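Local structure of glucose-6-phosphate acetyltransferase 1 (Arabidopsis thaliana, 3T90) at the interface of chains A and B. The protein catalyses the transfer of an acetyl group from acetyl-CoA to D-glucosamine 6-phosphate, a step in the biosynthesis of UDP-N-acetylglucosamine. Sequence-based numbering; all coordinates share one arbitrary frame. Chains: chain A/B, Glucose-6-phosphate acetyltransferase 1.

All three contacts belong to the two-fold interface of the GNAT-fold homodimer. Contacts 1 and 3 adjoin, with C-alpha centres about 9 Å apart, and share B:Leu77, whose segment passes from an apolar pocket of chain A to a charged cluster. Contact 2 is the chain-exchanged counterpart of the cluster in contact 3; their C-alpha centres lie about 17 Å apart, and those of contacts 1 and 2 about 25 Å. Lys75 and Leu77 of one chain meet Glu87 and Asp88 on strand 82-91 of the other in both contacts 2 and 3. Since these residues are probably substrate-binding, dimerisation likely helps to build both active sites.

Contact 1: the interface of chains A and B. Residues chain A 19-20, 23, 29, 32, 37; chain B 76-77, 80.
B:Phe76 inserts its ring among A:Phe19, A:Ile20, A:Leu23 and A:Phe37, forming the apolar centre of the contact. A:Phe19 presents its edge to one face of this ring in an edge-to-face stack, the planes 87° apart. Its CE2 does the touching, 3.7 Å from CD2 of B:Phe76 and displaced toward the rim. A:Phe37 lies nearly parallel to the ring and displaced from it, rim over rim on the face that A:Phe19 also meets, with CD1 3.6 Å from B:Phe76 CE1. In A:Phe37 the ring is directed away from the backbone N (chi1 177°), which brings its CD1-CE1 side against B:Phe76. Nearer the backbone, the CB of B:Phe76 is gripped by two methyl groups: A:Leu23 CD1 lies at 3.7 Å from it and A:Ile20 CD1 at 3.8 Å. Ring and root are thus both packed, which should restrict how far the aromatic group can turn.

Farther out, the thiol sulfur SG of B:Cys80 rests 3.9 Å from A:Val32 CG1, while the methyl CG2 of A:Thr29 crosses B:Leu77 at its CB, 4.0 Å away. At the polar rim, the backbone carbonyl O of A:Phe37 lies in the plane of the B:Phe76 ring, 3.6 Å from CE1. The patch is an aromatic plug in the homodimer interface; by anchoring the start of helix 77-80 against chain A, it probably also positions the neighbouring substrate-binding residues.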
loop_
_atom_site.group_PDB
_atom_site.type_symbol
_atom_site.label_atom_id
_atom_site.label_comp_id
_atom_site.label_asym_id
_atom_site.label_seq_id
_atom_site.Cartn_x
_atom_site.Cartn_y
_atom_site.Cartn_z
ATOM N N PHE A 19 14.541 -12.010 13.122
ATOM C CA PHE A 19 13.563 -11.180 12.316
ATOM C C PHE A 19 12.658 -12.013 11.402
ATOM O O PHE A 19 11.425 -11.873 11.469
ATOM C CB PHE A 19 14.332 -10.099 11.582
ATOM C CG PHE A 19 13.450 -9.245 10.719
ATOM C CD1 PHE A 19 12.522 -8.352 11.274
ATOM C CD2 PHE A 19 13.543 -9.353 9.364
ATOM C CE1 PHE A 19 11.755 -7.556 10.432
ATOM C CE2 PHE A 19 12.759 -8.564 8.518
ATOM C CZ PHE A 19 11.864 -7.678 9.085
ATOM N N ILE A 20 13.215 -12.862 10.558
ATOM C CA ILE A 20 12.403 -13.637 9.650
ATOM C C ILE A 20 11.550 -14.641 10.456
ATOM O O ILE A 20 10.335 -14.781 10.197
ATOM C CB ILE A 20 13.306 -14.375 8.633
ATOM C CG1 ILE A 20 14.126 -13.323 7.832
ATOM C CG2 ILE A 20 12.468 -15.339 7.694
ATOM C CD1 ILE A 20 13.174 -12.423 6.957
ATOM N N LEU A 23 8.544 -12.774 11.635
ATOM C CA LEU A 23 7.562 -12.607 10.537
ATOM C C LEU A 23 6.724 -13.876 10.309
ATOM O O LEU A 23 5.581 -13.765 9.887
ATOM C CB LEU A 23 8.205 -12.155 9.222
ATOM C CG LEU A 23 8.763 -10.730 9.249
ATOM C CD1 LEU A 23 9.602 -10.412 7.991
ATOM C CD2 LEU A 23 7.624 -9.661 9.454
ATOM N N THR A 29 6.953 -17.281 5.505
ATOM C CA THR A 29 8.158 -16.598 5.028
ATOM C C THR A 29 8.957 -17.403 4.041
ATOM O O THR A 29 9.683 -16.825 3.197
ATOM C CB THR A 29 9.155 -16.191 6.171
ATOM O OG1 THR A 29 9.591 -17.384 6.861
ATOM C CG2 THR A 29 8.447 -15.312 7.236
ATOM N N VAL A 32 14.376 -17.933 4.255
ATOM C CA VAL A 32 15.065 -16.829 3.565
ATOM C C VAL A 32 16.583 -16.893 3.881
ATOM O O VAL A 32 17.015 -16.859 5.013
ATOM C CB VAL A 32 14.490 -15.450 4.074
ATOM C CG1 VAL A 32 15.262 -14.265 3.492
ATOM C CG2 VAL A 32 12.971 -15.327 3.723
ATOM N N PHE A 37 18.188 -12.113 2.141
ATOM C CA PHE A 37 17.893 -11.111 3.163
ATOM C C PHE A 37 18.647 -9.828 2.782
ATOM O O PHE A 37 18.043 -8.732 2.739
ATOM C CB PHE A 37 18.313 -11.550 4.570
ATOM C CG PHE A 37 18.065 -10.487 5.620
ATOM C CD1 PHE A 37 16.858 -10.388 6.275
ATOM C CD2 PHE A 37 19.010 -9.520 5.813
ATOM C CE1 PHE A 37 16.693 -9.318 7.251
ATOM C CE2 PHE A 37 18.850 -8.479 6.738
ATOM C CZ PHE A 37 17.712 -8.393 7.456
ATOM N N PHE B 76 9.822 -8.971 3.110
ATOM C CA PHE B 76 10.676 -10.110 3.439
ATOM C C PHE B 76 9.887 -11.388 3.528
ATOM O O PHE B 76 10.381 -12.458 3.186
ATOM C CB PHE B 76 11.427 -9.882 4.796
ATOM C CG PHE B 76 12.516 -8.849 4.724
ATOM C CD1 PHE B 76 13.815 -9.207 4.351
ATOM C CD2 PHE B 76 12.265 -7.558 5.030
ATOM C CE1 PHE B 76 14.787 -8.233 4.261
ATOM C CE2 PHE B 76 13.256 -6.596 4.935
ATOM C CZ PHE B 76 14.529 -6.959 4.577
ATOM N N LEU B 77 8.658 -11.318 3.967
ATOM C CA LEU B 77 7.836 -12.555 4.034
ATOM C C LEU B 77 7.471 -13.033 2.619
ATOM O O LEU B 77 7.731 -12.408 1.562
ATOM C CB LEU B 77 6.718 -12.437 5.107
ATOM C CG LEU B 77 5.682 -11.360 4.813
ATOM C CD1 LEU B 77 4.703 -11.713 3.650
ATOM C CD2 LEU B 77 4.980 -10.962 6.037
ATOM N N CYS B 80 10.741 -13.308 0.387
ATOM C CA CYS B 80 11.091 -11.953 -0.182
ATOM C C CYS B 80 10.148 -11.660 -1.390
ATOM O O CYS B 80 10.575 -11.326 -2.525
ATOM C CB CYS B 80 12.577 -11.796 -0.525
ATOM S SG CYS B 80 13.565 -11.831 1.018
#

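Contact 2: the interface of chains A and B. Residues chain A 73, 75, 77, 85, 121; chain B 87-88.
A:His85 turns the edge of its imidazole toward B:Glu87, whose carboxylate carbon CD lies in the ring plane, 3.7 Å from CE1. The ring and that carboxylate are strongly twisted, with 77° between their planes. Elsewhere on the same ring edge, NE2 donates a hydrogen bond of 2.7 Å to A:Glu73 OE2, reaching the carboxylate on its anti side. This bond, close to the ring plane, probably helps to set the turn of A:Glu73. Across the interface, the A:Glu73 carboxylate meets the aliphatic part of B:Glu87 at a slant, with A:Glu73 CD 3.8 Å from B:Glu87 CG. The bend of B:Glu87 at chi2 (-79°) folds its acid group back beside A:Glu73 and A:Lys75.

The ammonium of A:Lys75 joins the acids. Its NZ makes salt bridges to B:Asp88 OD1 at 2.8 Å and B:Glu87 OE1 at 2.9 Å, in both cases from above the carboxylate plane. Within its own chain, NZ also bonds A:Glu73 OE1 at 2.8 Å, on the syn side. The lysine chain is extended until chi4, where a turn of -70° delivers the ammonium to this gathering of acids, where its charge probably offsets their mutual repulsion. Beside it, water 1 links the backbone N of A:Leu77 to B:Asp88 OD2. The site is a charged junction of the homodimer that joins probable substrate-binding residues of both chains and likely keeps them in register.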
loop_
_atom_site.group_PDB
_atom_site.type_symbol
_atom_site.label_atom_id
_atom_site.label_comp_id
_atom_site.label_asym_id
_atom_site.label_seq_id
_atom_site.Cartn_x
_atom_site.Cartn_y
_atom_site.Cartn_z
ATOM N N GLU A 73 3.199 6.051 -0.275
ATOM C CA GLU A 73 2.680 6.085 -1.670
ATOM C C GLU A 73 2.456 7.547 -2.066
ATOM O O GLU A 73 1.646 8.211 -1.406
ATOM C CB GLU A 73 1.347 5.391 -1.700
ATOM C CG GLU A 73 0.763 5.393 -3.177
ATOM C CD GLU A 73 -0.710 5.145 -3.169
ATOM O OE1 GLU A 73 -1.401 5.361 -4.189
ATOM O OE2 GLU A 73 -1.321 4.775 -2.146
ATOM N N LYS A 75 0.695 10.213 -4.471
ATOM C CA LYS A 75 -0.540 10.255 -5.270
ATOM C C LYS A 75 -0.684 11.552 -6.002
ATOM O O LYS A 75 0.144 12.491 -5.741
ATOM C CB LYS A 75 -1.746 10.110 -4.324
ATOM C CG LYS A 75 -1.789 8.771 -3.581
ATOM C CD LYS A 75 -3.073 8.745 -2.778
ATOM C CE LYS A 75 -3.381 7.430 -2.059
ATOM N NZ LYS A 75 -3.747 6.335 -3.043
ATOM N N LEU A 77 -4.060 12.853 -6.091
ATOM C CA LEU A 77 -5.149 13.452 -5.275
ATOM C C LEU A 77 -4.589 13.995 -3.951
ATOM O O LEU A 77 -3.404 13.852 -3.561
ATOM C CB LEU A 77 -6.407 12.541 -5.251
ATOM C CG LEU A 77 -6.187 11.191 -4.579
ATOM C CD1 LEU A 77 -6.053 11.263 -3.026
ATOM C CD2 LEU A 77 -7.198 10.221 -5.012
ATOM N N HIS A 85 1.188 3.331 4.031
ATOM C CA HIS A 85 0.571 1.977 4.105
ATOM C C HIS A 85 1.334 1.165 5.151
ATOM O O HIS A 85 2.503 0.770 4.894
ATOM C CB HIS A 85 0.733 1.291 2.742
ATOM C CG HIS A 85 0.035 2.003 1.618
ATOM N ND1 HIS A 85 -1.256 1.661 1.269
ATOM C CD2 HIS A 85 0.353 3.089 0.898
ATOM C CE1 HIS A 85 -1.670 2.466 0.288
ATOM N NE2 HIS A 85 -0.715 3.347 0.033
ATOM N N ILE A 121 -2.920 4.091 6.522
ATOM C CA ILE A 121 -3.840 2.979 6.505
ATOM C C ILE A 121 -3.192 1.671 6.708
ATOM O O ILE A 121 -2.005 1.518 6.441
ATOM C CB ILE A 121 -4.632 3.023 5.185
ATOM C CG1 ILE A 121 -3.701 2.984 3.903
ATOM C CG2 ILE A 121 -5.502 4.295 5.114
ATOM C CD1 ILE A 121 -4.510 2.941 2.559
ATOM N N GLU B 87 -4.901 1.141 -5.886
ATOM C CA GLU B 87 -5.348 2.443 -5.295
ATOM C C GLU B 87 -6.049 3.318 -6.321
ATOM O O GLU B 87 -5.842 3.154 -7.540
ATOM C CB GLU B 87 -4.135 3.254 -4.792
ATOM C CG GLU B 87 -3.475 2.563 -3.594
ATOM C CD GLU B 87 -4.213 2.794 -2.312
ATOM O OE1 GLU B 87 -4.894 3.872 -2.117
ATOM O OE2 GLU B 87 -4.151 1.924 -1.390
ATOM N N ASP B 88 -6.852 4.264 -5.854
ATOM C CA ASP B 88 -7.301 5.392 -6.683
ATOM C C ASP B 88 -8.041 4.953 -7.933
ATOM O O ASP B 88 -7.828 5.459 -9.052
ATOM C CB ASP B 88 -6.117 6.341 -6.978
ATOM C CG ASP B 88 -5.453 6.952 -5.725
ATOM O OD1 ASP B 88 -6.046 6.768 -4.615
ATOM O OD2 ASP B 88 -4.401 7.530 -5.892
HETATM O O HOH W 1 -3.974 9.950 -7.237
#

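Contact 3: the interface of chains A and B. Residues chain A 26-27, 87-88; chain B 73, 75, 77, 85.
A:Asp88, set against B:Lys75 and B:Leu77, has a left-handed backbone conformation (phi 58°, psi 41°) directly after the extended A:Glu87, a local irregularity within strand 82-91 that recalls the beta-bulge of GNAT enzymes. Both acid side chains of this step reach B:Lys75: its NZ forms salt bridges with A:Asp88 OD1 at 2.8 Å and A:Glu87 OE1 at 2.9 Å. B:Glu73, itself against A:Glu87, steadies the lysine by accepting a bond from NZ at OE1 and is in turn held by B:His85 NE2 through OE2. A methionine in place of B:Lys75 brings no ammonium, and the carboxylates of A:Glu87, A:Asp88 and B:Glu73, left without their counter-charge, would probably push apart.

B:Leu77 flanks the cluster. Its CD2 packs on the A:Asp88 carboxylate, 3.8 Å from CG, and CD1 meets the methyl CG2 of A:Thr27 at 3.7 Å. The chi1 of 64° places CG between the backbone N and carbonyl carbon, directing the two methyls toward chain A. Water 2 completes this side, 3.1 Å from B:Leu77 N and 2.8 Å from A:Asp88 OD2. The contact ties the two subunits of the homodimer together and probably shapes one substrate pocket from both chains.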
loop_
_atom_site.group_PDB
_atom_site.type_symbol
_atom_site.label_atom_id
_atom_site.label_comp_id
_atom_site.label_asym_id
_atom_site.label_seq_id
_atom_site.Cartn_x
_atom_site.Cartn_y
_atom_site.Cartn_z
ATOM N N LEU A 26 3.267 -14.120 11.579
ATOM C CA LEU A 26 2.199 -13.437 10.781
ATOM C C LEU A 26 1.836 -14.322 9.614
ATOM O O LEU A 26 0.622 -14.659 9.489
ATOM C CB LEU A 26 2.681 -12.054 10.328
ATOM C CG LEU A 26 1.692 -11.309 9.424
ATOM C CD1 LEU A 26 0.372 -10.987 10.050
ATOM C CD2 LEU A 26 2.442 -9.961 9.031
ATOM N N THR A 27 2.767 -14.605 8.686
ATOM C CA THR A 27 2.397 -15.553 7.609
ATOM C C THR A 27 3.671 -16.215 7.092
ATOM O O THR A 27 4.776 -16.008 7.641
ATOM C CB THR A 27 1.613 -14.847 6.538
ATOM O OG1 THR A 27 0.961 -15.849 5.718
ATOM C CG2 THR A 27 2.475 -13.950 5.585
ATOM N N GLU A 87 2.184 -2.049 7.142
ATOM C CA GLU A 87 2.200 -3.494 6.750
ATOM C C GLU A 87 2.998 -4.337 7.730
ATOM O O GLU A 87 3.872 -3.812 8.450
ATOM C CB GLU A 87 2.875 -3.674 5.374
ATOM C CG GLU A 87 2.028 -3.046 4.263
ATOM C CD GLU A 87 0.874 -3.909 3.855
ATOM O OE1 GLU A 87 0.935 -5.195 3.946
ATOM O OE2 GLU A 87 -0.175 -3.368 3.389
ATOM N N ASP A 88 2.741 -5.637 7.754
ATOM C CA ASP A 88 3.659 -6.608 8.365
ATOM C C ASP A 88 3.932 -6.325 9.832
ATOM O O ASP A 88 5.076 -6.378 10.324
ATOM C CB ASP A 88 4.946 -6.732 7.519
ATOM C CG ASP A 88 4.718 -7.197 6.064
ATOM O OD1 ASP A 88 3.549 -7.602 5.768
ATOM O OD2 ASP A 88 5.663 -7.109 5.309
ATOM N N GLU B 73 4.872 -3.356 -3.454
ATOM C CA GLU B 73 5.597 -3.321 -2.154
ATOM C C GLU B 73 6.496 -4.558 -2.070
ATOM O O GLU B 73 5.958 -5.672 -2.107
ATOM C CB GLU B 73 4.589 -3.409 -1.043
ATOM C CG GLU B 73 5.322 -3.361 0.366
ATOM C CD GLU B 73 4.441 -3.899 1.445
ATOM O OE1 GLU B 73 4.909 -4.189 2.568
ATOM O OE2 GLU B 73 3.231 -4.138 1.264
ATOM N N LYS B 75 8.620 -7.102 0.167
ATOM C CA LYS B 75 8.569 -7.574 1.561
ATOM C C LYS B 75 9.660 -8.555 1.855
ATOM O O LYS B 75 10.373 -8.979 0.882
ATOM C CB LYS B 75 7.221 -8.281 1.794
ATOM C CG LYS B 75 6.006 -7.363 1.632
ATOM C CD LYS B 75 4.779 -8.175 1.990
ATOM C CE LYS B 75 3.458 -7.404 2.023
ATOM N NZ LYS B 75 3.406 -6.449 3.201
ATOM N N LEU B 77 8.658 -11.318 3.967
ATOM C CA LEU B 77 7.836 -12.555 4.034
ATOM C C LEU B 77 7.471 -13.033 2.619
ATOM O O LEU B 77 7.731 -12.408 1.562
ATOM C CB LEU B 77 6.718 -12.437 5.107
ATOM C CG LEU B 77 5.682 -11.360 4.813
ATOM C CD1 LEU B 77 4.703 -11.713 3.650
ATOM C CD2 LEU B 77 4.980 -10.962 6.037
ATOM N N HIS B 85 -0.527 -3.110 -4.336
ATOM C CA HIS B 85 -1.575 -2.313 -3.641
ATOM C C HIS B 85 -2.326 -1.496 -4.693
ATOM O O HIS B 85 -1.750 -0.519 -5.242
ATOM C CB HIS B 85 -0.888 -1.342 -2.670
ATOM C CG HIS B 85 -0.101 -2.025 -1.588
ATOM N ND1 HIS B 85 -0.688 -2.311 -0.371
ATOM C CD2 HIS B 85 1.111 -2.601 -1.574
ATOM C CE1 HIS B 85 0.191 -2.959 0.396
ATOM N NE2 HIS B 85 1.299 -3.152 -0.303
HETATM O O HOH W 2 8.038 -8.593 5.359
#